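Local coordinates for protein yciO (Escherichia coli, PDB 1K7J), which is of uncertain cellular role but belongs to the SUA5 family and probably binds double-stranded RNA, at residues F65-R70 with K117-R122; T98-G103 with T182-L187. All blocks are in the same frame, centred on the assembly; numbering follows the deposited sequence.

Contact 1 of 2, residues F65-R70 with K117-R122; sequences FTLMCR and KTIGMR
M68 and R122 are partners on neighbouring strands, and both start with CG anti to the backbone N (chi1 -159° and 180°), which sends their side chains off side by side. R122 then runs extended as far as NE, whereas M68, present as selenomethionine, bends at its next two torsions. Its SE lies 3.7 Å from R122 CG, and its CE stands over one face of the guanidinium, offset toward the rim, with R122 NE 3.7 Å from M68 CE. The pair illustrates parallel strand pairing in the large mixed sheet of the YrdC-like fold, where 66-68 and 118-122 are neighbours. As parallel register requires, G120 bonds to both neighbours of its partner T66: its N gives to F65 O, and its O receives L67 N at 2.7 Å. R122 repeats the pattern around M68, its N giving to L67 O while its O accepts from C69 N.

On the face that carries L67 and M121, contact is apolar. I119 comes at about a right angle to L67, and its CD1 presses on L67 CG at 3.4 Å, tighter than ordinary van der Waals packing. M121, also selenomethionine, lies alongside L67, with SE 4.0 Å from L67 CD1. Helix 72-78 covers this side, setting L75 and Y78 against M121.

The face of T66, M68 and R122 is more polar, and a sulfate ion, probably from the crystallisation liquor, lies about 4 Å from the T66 side chain. R122 NH1 bonds to S144 OG, which is likely to limit the rotation of the guanidinium. The same NH1 donates to a water at 3.1 Å, and T66 OG1 meets that water's oxygen at 2.8 Å.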
ATOM      1  N   PHE A  65      -8.853   3.095   0.646  1.00 12.37           N
ATOM      2  CA  PHE A  65      -7.938   2.304  -0.161  1.00 12.01           C
ATOM      3  C   PHE A  65      -6.600   2.955   0.163  1.00 11.34           C
ATOM      4  O   PHE A  65      -6.546   3.923   0.925  1.00 11.78           O
ATOM      5  CB  PHE A  65      -8.220   2.481  -1.654  1.00 12.90           C
ATOM      6  CG  PHE A  65      -9.273   1.564  -2.188  1.00 14.25           C
ATOM      7  CD1 PHE A  65      -9.018   0.205  -2.335  1.00 14.61           C
ATOM      8  CD2 PHE A  65     -10.520   2.057  -2.555  1.00 14.52           C
ATOM      9  CE1 PHE A  65      -9.992  -0.650  -2.842  1.00 15.64           C
ATOM     10  CE2 PHE A  65     -11.498   1.211  -3.062  1.00 15.45           C
ATOM     11  CZ  PHE A  65     -11.232  -0.145  -3.205  1.00 15.75           C
ATOM     12  N   THR A  66      -5.526   2.433  -0.411  1.00 10.70           N
ATOM     13  CA  THR A  66      -4.207   2.996  -0.180  1.00 10.17           C
ATOM     14  C   THR A  66      -3.498   3.179  -1.507  1.00  9.91           C
ATOM     15  O   THR A  66      -3.624   2.349  -2.403  1.00 10.36           O
ATOM     16  CB  THR A  66      -3.336   2.065   0.693  1.00 10.46           C
ATOM     17  OG1 THR A  66      -3.933   1.924   1.988  1.00 10.94           O
ATOM     18  CG2 THR A  66      -1.928   2.637   0.855  1.00 10.96           C
ATOM     19  N   LEU A  67      -2.792   4.292  -1.648  1.00  9.42           N
ATOM     20  CA  LEU A  67      -2.001   4.513  -2.845  1.00  9.13           C
ATOM     21  C   LEU A  67      -0.568   4.405  -2.344  1.00  8.98           C
ATOM     22  O   LEU A  67      -0.142   5.183  -1.488  1.00  8.68           O
ATOM     23  CB  LEU A  67      -2.250   5.896  -3.454  1.00  9.55           C
ATOM     24  CG  LEU A  67      -3.586   6.102  -4.179  1.00  9.83           C
ATOM     25  CD1 LEU A  67      -3.595   7.479  -4.821  1.00 10.86           C
ATOM     26  CD2 LEU A  67      -3.782   5.025  -5.245  1.00 10.42           C
HETATM   27  N   MSE A  68       0.150   3.406  -2.845  1.00  8.82           N
HETATM   28  CA  MSE A  68       1.541   3.176  -2.467  1.00  8.49           C
HETATM   29  C   MSE A  68       2.357   4.097  -3.376  1.00  8.43           C
HETATM   30  O   MSE A  68       2.416   3.889  -4.590  1.00  8.61           O
HETATM   31  CB  MSE A  68       1.891   1.700  -2.701  1.00  7.81           C
HETATM   32  CG  MSE A  68       3.096   1.173  -1.933  1.00  7.46           C
HETATM   33 SE   MSE A  68       2.813   1.072   0.006  1.00 11.00          SE
HETATM   34  CE  MSE A  68       1.537  -0.428   0.115  1.00 11.32           C
ATOM     35  N   CYS A  69       2.978   5.115  -2.777  1.00  8.96           N
ATOM     36  CA  CYS A  69       3.740   6.119  -3.520  1.00  9.11           C
ATOM     37  C   CYS A  69       5.254   6.051  -3.366  1.00  9.15           C
ATOM     38  O   CYS A  69       5.773   5.668  -2.321  1.00  9.08           O
ATOM     39  CB  CYS A  69       3.271   7.516  -3.115  1.00 10.22           C
ATOM     40  SG  CYS A  69       1.507   7.816  -3.350  1.00 11.92           S
ATOM     41  N   ARG A  70       5.951   6.471  -4.415  1.00  9.32           N
ATOM     42  CA  ARG A  70       7.407   6.460  -4.442  1.00  9.51           C
ATOM     43  C   ARG A  70       8.031   7.352  -3.371  1.00  9.34           C
ATOM     44  O   ARG A  70       8.969   6.948  -2.682  1.00  9.64           O
ATOM     45  CB  ARG A  70       7.895   6.915  -5.819  1.00 10.48           C
ATOM     46  CG  ARG A  70       9.404   6.866  -6.002  1.00 12.34           C
ATOM     47  CD  ARG A  70       9.903   5.435  -6.139  1.00 14.05           C
ATOM     48  NE  ARG A  70      11.355   5.382  -6.285  1.00 16.36           N
ATOM     49  CZ  ARG A  70      12.022   5.869  -7.326  1.00 16.87           C
ATOM     50  NH1 ARG A  70      11.368   6.446  -8.326  1.00 17.73           N
ATOM     51  NH2 ARG A  70      13.347   5.795  -7.363  1.00 17.81           N
ATOM     52  N   LYS A 117     -14.269  11.464   0.318  1.00 14.31           N
ATOM     53  CA  LYS A 117     -13.408  11.614  -0.859  1.00 13.75           C
ATOM     54  C   LYS A 117     -11.930  11.481  -0.498  1.00 12.56           C
ATOM     55  O   LYS A 117     -11.055  12.080  -1.132  1.00 11.96           O
ATOM     56  CB  LYS A 117     -13.653  12.970  -1.532  1.00 15.02           C
ATOM     57  CG  LYS A 117     -15.122  13.283  -1.798  1.00 17.28           C
ATOM     58  CD  LYS A 117     -15.782  12.210  -2.642  1.00 19.30           C
ATOM     59  CE  LYS A 117     -17.265  12.497  -2.829  1.00 20.51           C
ATOM     60  NZ  LYS A 117     -17.954  11.395  -3.556  1.00 21.51           N
ATOM     61  N   THR A 118     -11.661  10.673   0.518  1.00 11.94           N
ATOM     62  CA  THR A 118     -10.303  10.459   0.988  1.00 11.42           C
ATOM     63  C   THR A 118      -9.711   9.143   0.506  1.00 11.34           C
ATOM     64  O   THR A 118     -10.401   8.295  -0.062  1.00 10.81           O
ATOM     65  CB  THR A 118     -10.257  10.446   2.518  1.00 10.97           C
ATOM     66  OG1 THR A 118     -11.206   9.490   3.007  1.00 11.88           O
ATOM     67  CG2 THR A 118     -10.581  11.825   3.072  1.00 11.45           C
ATOM     68  N   ILE A 119      -8.414   8.991   0.744  1.00 10.78           N
ATOM     69  CA  ILE A 119      -7.690   7.783   0.385  1.00 10.77           C
ATOM     70  C   ILE A 119      -6.391   7.795   1.186  1.00 10.13           C
ATOM     71  O   ILE A 119      -5.864   8.863   1.510  1.00  9.88           O
ATOM     72  CB  ILE A 119      -7.408   7.725  -1.143  1.00 11.40           C
ATOM     73  CG1 ILE A 119      -6.740   6.394  -1.500  1.00 11.44           C
ATOM     74  CG2 ILE A 119      -6.563   8.915  -1.574  1.00 10.90           C
ATOM     75  CD1 ILE A 119      -6.803   6.062  -2.985  1.00 12.18           C
ATOM     76  N   GLY A 120      -5.899   6.612   1.536  1.00 10.00           N
ATOM     77  CA  GLY A 120      -4.674   6.522   2.309  1.00  9.70           C
ATOM     78  C   GLY A 120      -3.450   6.642   1.426  1.00  9.89           C
ATOM     79  O   GLY A 120      -3.381   6.017   0.367  1.00 11.45           O
HETATM   80  N   MSE A 121      -2.491   7.456   1.856  1.00  9.42           N
HETATM   81  CA  MSE A 121      -1.257   7.667   1.111  1.00  9.16           C
HETATM   82  C   MSE A 121      -0.144   6.993   1.900  1.00  8.60           C
HETATM   83  O   MSE A 121      -0.014   7.204   3.109  1.00  8.26           O
HETATM   84  CB  MSE A 121      -0.993   9.164   0.954  1.00 10.44           C
HETATM   85  CG  MSE A 121      -2.178   9.938   0.355  1.00 11.04           C
HETATM   86 SE   MSE A 121      -2.803   9.231  -1.348  1.00 12.97          SE
HETATM   87  CE  MSE A 121      -1.298   9.759  -2.427  1.00  8.13           C
ATOM     88  N   ARG A 122       0.665   6.192   1.218  1.00  8.10           N
ATOM     89  CA  ARG A 122       1.711   5.446   1.906  1.00  7.79           C
ATOM     90  C   ARG A 122       2.999   5.320   1.101  1.00  7.64           C
ATOM     91  O   ARG A 122       2.986   4.860  -0.039  1.00  8.59           O
ATOM     92  CB  ARG A 122       1.146   4.064   2.238  1.00  7.37           C
ATOM     93  CG  ARG A 122       2.044   3.082   2.960  1.00  8.08           C
ATOM     94  CD  ARG A 122       1.206   1.841   3.250  1.00  7.66           C
ATOM     95  NE  ARG A 122       1.981   0.666   3.642  1.00  8.27           N
ATOM     96  CZ  ARG A 122       1.432  -0.508   3.929  1.00  7.75           C
ATOM     97  NH1 ARG A 122       0.114  -0.651   3.865  1.00  8.87           N
ATOM     98  NH2 ARG A 122       2.194  -1.537   4.279  1.00  9.42           N
TER
HETATM   99  O   HOH W   1     -10.317   5.381  -0.370  1.00 12.05           O
HETATM  100  O   HOH W   2      -2.201   1.328   4.149  1.00  9.00           O

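Contact 2 of 2, residues T98-G103 with T182-L187; sequences TFILKG and TTVIDL
T98 and I100 bond through both N and O to strand 183-186 and the following L187, the short axes running parallel within 24° and 4.6 Å apart at their closest. T98 N donates to T183 O and T98 O accepts from I185 N, so V184 is straddled; I100 does the same around D186, through I185 O and L187 N.

At the start of the pairing T98 and T182 share a hydrogen bond, T98 OG1 to T182 OG1 at 2.8 Å, their side chains crossing at about a right angle. T182 holds its OG1 in the crowded position between backbone N and carbonyl carbon (chi1 59°), while R122 touches both threonines.

On the same face I100 CG1 reaches V184 CG1 at 3.8 Å, and I100 CG2 lies 4.0 Å from D186 OD2. That carboxylate has its polar partners outside the pair, OD1 with T188 and OD2 in a salt bridge to R116. An alanine at I100 would probably open a gap beside V184 CG1 and take away the CG2 contact with D186 OD2, leaving CB against the carboxylate.

The opposite face is hydrocarbon. L187 CD1 approaches F99 CD1 obliquely at 3.7 Å, and L187 CB sits 3.8 Å from L101 CD2, with M89 of helix 83-90 touching all three residues.

The F99, L101 and L187 side is thus wholly hydrocarbon, while the T98 face mixes aliphatic packing with hydroxyls and a carboxylate; a sulfate ion, probably from the crystallisation liquor, lies about 4 Å from the T182 side chain and may mark a polar pocket.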
ATOM      1  N   THR A  98       0.521   5.392   7.117  1.00  7.18           N
ATOM      2  CA  THR A  98      -0.457   5.552   6.052  1.00  7.26           C
ATOM      3  C   THR A  98      -1.146   6.849   6.466  1.00  7.75           C
ATOM      4  O   THR A  98      -1.621   6.973   7.598  1.00  8.24           O
ATOM      5  CB  THR A  98      -1.496   4.428   6.016  1.00  7.14           C
ATOM      6  OG1 THR A  98      -0.852   3.197   5.677  1.00  7.29           O
ATOM      7  CG2 THR A  98      -2.567   4.734   4.970  1.00  8.11           C
ATOM      8  N   PHE A  99      -1.180   7.821   5.565  1.00  7.71           N
ATOM      9  CA  PHE A  99      -1.794   9.104   5.875  1.00  7.96           C
ATOM     10  C   PHE A  99      -3.084   9.279   5.097  1.00  8.03           C
ATOM     11  O   PHE A  99      -3.088   9.181   3.873  1.00  7.90           O
ATOM     12  CB  PHE A  99      -0.823  10.236   5.530  1.00  8.25           C
ATOM     13  CG  PHE A  99       0.490  10.155   6.262  1.00  8.41           C
ATOM     14  CD1 PHE A  99       0.553  10.403   7.629  1.00  8.87           C
ATOM     15  CD2 PHE A  99       1.664   9.825   5.582  1.00  8.87           C
ATOM     16  CE1 PHE A  99       1.767  10.325   8.315  1.00  9.34           C
ATOM     17  CE2 PHE A  99       2.883   9.745   6.259  1.00  8.67           C
ATOM     18  CZ  PHE A  99       2.930   9.996   7.631  1.00  9.10           C
ATOM     19  N   ILE A 100      -4.181   9.530   5.800  1.00  8.54           N
ATOM     20  CA  ILE A 100      -5.458   9.720   5.125  1.00  8.69           C
ATOM     21  C   ILE A 100      -5.591  11.178   4.709  1.00  8.77           C
ATOM     22  O   ILE A 100      -5.529  12.083   5.544  1.00  9.24           O
ATOM     23  CB  ILE A 100      -6.649   9.338   6.027  1.00  9.14           C
ATOM     24  CG1 ILE A 100      -6.461   7.917   6.565  1.00 10.24           C
ATOM     25  CG2 ILE A 100      -7.951   9.448   5.239  1.00  9.61           C
ATOM     26  CD1 ILE A 100      -6.158   6.884   5.507  1.00 12.41           C
ATOM     27  N   LEU A 101      -5.765  11.391   3.409  1.00  8.99           N
ATOM     28  CA  LEU A 101      -5.897  12.726   2.838  1.00  9.24           C
ATOM     29  C   LEU A 101      -6.941  12.709   1.729  1.00  9.52           C
ATOM     30  O   LEU A 101      -7.388  11.648   1.297  1.00  9.78           O
ATOM     31  CB  LEU A 101      -4.554  13.172   2.248  1.00  9.77           C
ATOM     32  CG  LEU A 101      -3.411  13.387   3.243  1.00 10.39           C
ATOM     33  CD1 LEU A 101      -2.077  13.190   2.548  1.00 11.53           C
ATOM     34  CD2 LEU A 101      -3.518  14.779   3.851  1.00 10.89           C
ATOM     35  N   LYS A 102      -7.340  13.889   1.275  1.00 10.20           N
ATOM     36  CA  LYS A 102      -8.299  13.963   0.185  1.00 10.65           C
ATOM     37  C   LYS A 102      -7.530  13.713  -1.107  1.00  9.82           C
ATOM     38  O   LYS A 102      -6.453  14.276  -1.313  1.00  8.97           O
ATOM     39  CB  LYS A 102      -8.959  15.342   0.142  1.00 11.99           C
ATOM     40  CG  LYS A 102      -9.847  15.628   1.342  1.00 14.55           C
ATOM     41  CD  LYS A 102     -10.595  16.942   1.184  1.00 17.18           C
ATOM     42  CE  LYS A 102     -11.513  16.919  -0.028  1.00 18.79           C
ATOM     43  NZ  LYS A 102     -12.273  18.198  -0.175  1.00 20.08           N
ATOM     44  N   GLY A 103      -8.081  12.866  -1.971  1.00 10.01           N
ATOM     45  CA  GLY A 103      -7.421  12.561  -3.229  1.00 10.04           C
ATOM     46  C   GLY A 103      -7.661  13.612  -4.293  1.00 10.57           C
ATOM     47  O   GLY A 103      -8.718  14.243  -4.329  1.00 10.28           O
ATOM     48  N   THR A 182       0.909  -0.543   9.435  1.00  7.98           N
ATOM     49  CA  THR A 182       1.319   0.852   9.524  1.00  7.90           C
ATOM     50  C   THR A 182       0.448   1.596  10.528  1.00  7.79           C
ATOM     51  O   THR A 182      -0.666   1.174  10.851  1.00  7.80           O
ATOM     52  CB  THR A 182       1.141   1.604   8.190  1.00  8.11           C
ATOM     53  OG1 THR A 182      -0.237   1.548   7.803  1.00  8.29           O
ATOM     54  CG2 THR A 182       2.009   1.010   7.097  1.00  7.77           C
ATOM     55  N   THR A 183       0.974   2.704  11.031  1.00  8.47           N
ATOM     56  CA  THR A 183       0.197   3.546  11.918  1.00  8.35           C
ATOM     57  C   THR A 183      -0.575   4.409  10.930  1.00  8.00           C
ATOM     58  O   THR A 183       0.010   4.970   9.997  1.00  8.06           O
ATOM     59  CB  THR A 183       1.103   4.413  12.794  1.00  8.72           C
ATOM     60  OG1 THR A 183       1.654   3.594  13.830  1.00  8.46           O
ATOM     61  CG2 THR A 183       0.323   5.575  13.408  1.00  9.17           C
ATOM     62  N   VAL A 184      -1.887   4.486  11.108  1.00  7.87           N
ATOM     63  CA  VAL A 184      -2.717   5.268  10.204  1.00  7.85           C
ATOM     64  C   VAL A 184      -3.109   6.579  10.866  1.00  8.02           C
ATOM     65  O   VAL A 184      -3.703   6.588  11.945  1.00  8.28           O
ATOM     66  CB  VAL A 184      -3.990   4.487   9.810  1.00  7.69           C
ATOM     67  CG1 VAL A 184      -4.829   5.303   8.837  1.00  8.47           C
ATOM     68  CG2 VAL A 184      -3.605   3.152   9.185  1.00  8.42           C
ATOM     69  N   ILE A 185      -2.757   7.683  10.215  1.00  8.26           N
ATOM     70  CA  ILE A 185      -3.061   9.014  10.723  1.00  8.64           C
ATOM     71  C   ILE A 185      -3.939   9.749   9.721  1.00  8.93           C
ATOM     72  O   ILE A 185      -3.590   9.844   8.547  1.00  8.77           O
ATOM     73  CB  ILE A 185      -1.781   9.862  10.904  1.00  8.87           C
ATOM     74  CG1 ILE A 185      -0.763   9.130  11.783  1.00  9.75           C
ATOM     75  CG2 ILE A 185      -2.145  11.217  11.516  1.00  9.69           C
ATOM     76  CD1 ILE A 185      -1.216   8.907  13.208  1.00 10.32           C
ATOM     77  N   ASP A 186      -5.079  10.253  10.177  1.00  9.17           N
ATOM     78  CA  ASP A 186      -5.958  11.020   9.302  1.00  9.76           C
ATOM     79  C   ASP A 186      -5.473  12.457   9.468  1.00  9.66           C
ATOM     80  O   ASP A 186      -5.472  12.988  10.580  1.00  9.71           O
ATOM     81  CB  ASP A 186      -7.414  10.903   9.756  1.00 11.23           C
ATOM     82  CG  ASP A 186      -8.375  11.628   8.824  1.00 12.61           C
ATOM     83  OD1 ASP A 186      -8.042  12.744   8.370  1.00 13.89           O
ATOM     84  OD2 ASP A 186      -9.470  11.088   8.554  1.00 14.42           O
ATOM     85  N   LEU A 187      -5.048  13.078   8.374  1.00 10.25           N
ATOM     86  CA  LEU A 187      -4.529  14.441   8.424  1.00 10.71           C
ATOM     87  C   LEU A 187      -5.493  15.504   7.912  1.00 11.43           C
ATOM     88  O   LEU A 187      -5.131  16.678   7.825  1.00 12.14           O
ATOM     89  CB  LEU A 187      -3.219  14.527   7.635  1.00 10.57           C
ATOM     90  CG  LEU A 187      -2.030  13.720   8.164  1.00 10.50           C
ATOM     91  CD1 LEU A 187      -0.852  13.841   7.201  1.00 10.99           C
ATOM     92  CD2 LEU A 187      -1.644  14.225   9.550  1.00 11.10           C
TER

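In the fold
Contacts 1 and 2 lie in one sheet, their centres 8 Å apart, separated by a single strand pairing. Both are parallel pairings, and they are joined by antiparallel pairing of strands 97-102 and 118-122, through M121 N with F99 O and I119 N with L101 O. Both are buried, but contact 1 lies nearer the middle of the chain, whereas contact 2 sits next to the outermost strand 193-196 and includes the partly exposed D186 with its salt bridge. Both use branched aliphatics; contact 1 adds two methionines (present as selenomethionine), a cysteine and an arginine, contact 2 an aromatic ring and a hydroxyl pair. R122 links the two, its CD packing against T98 OG1.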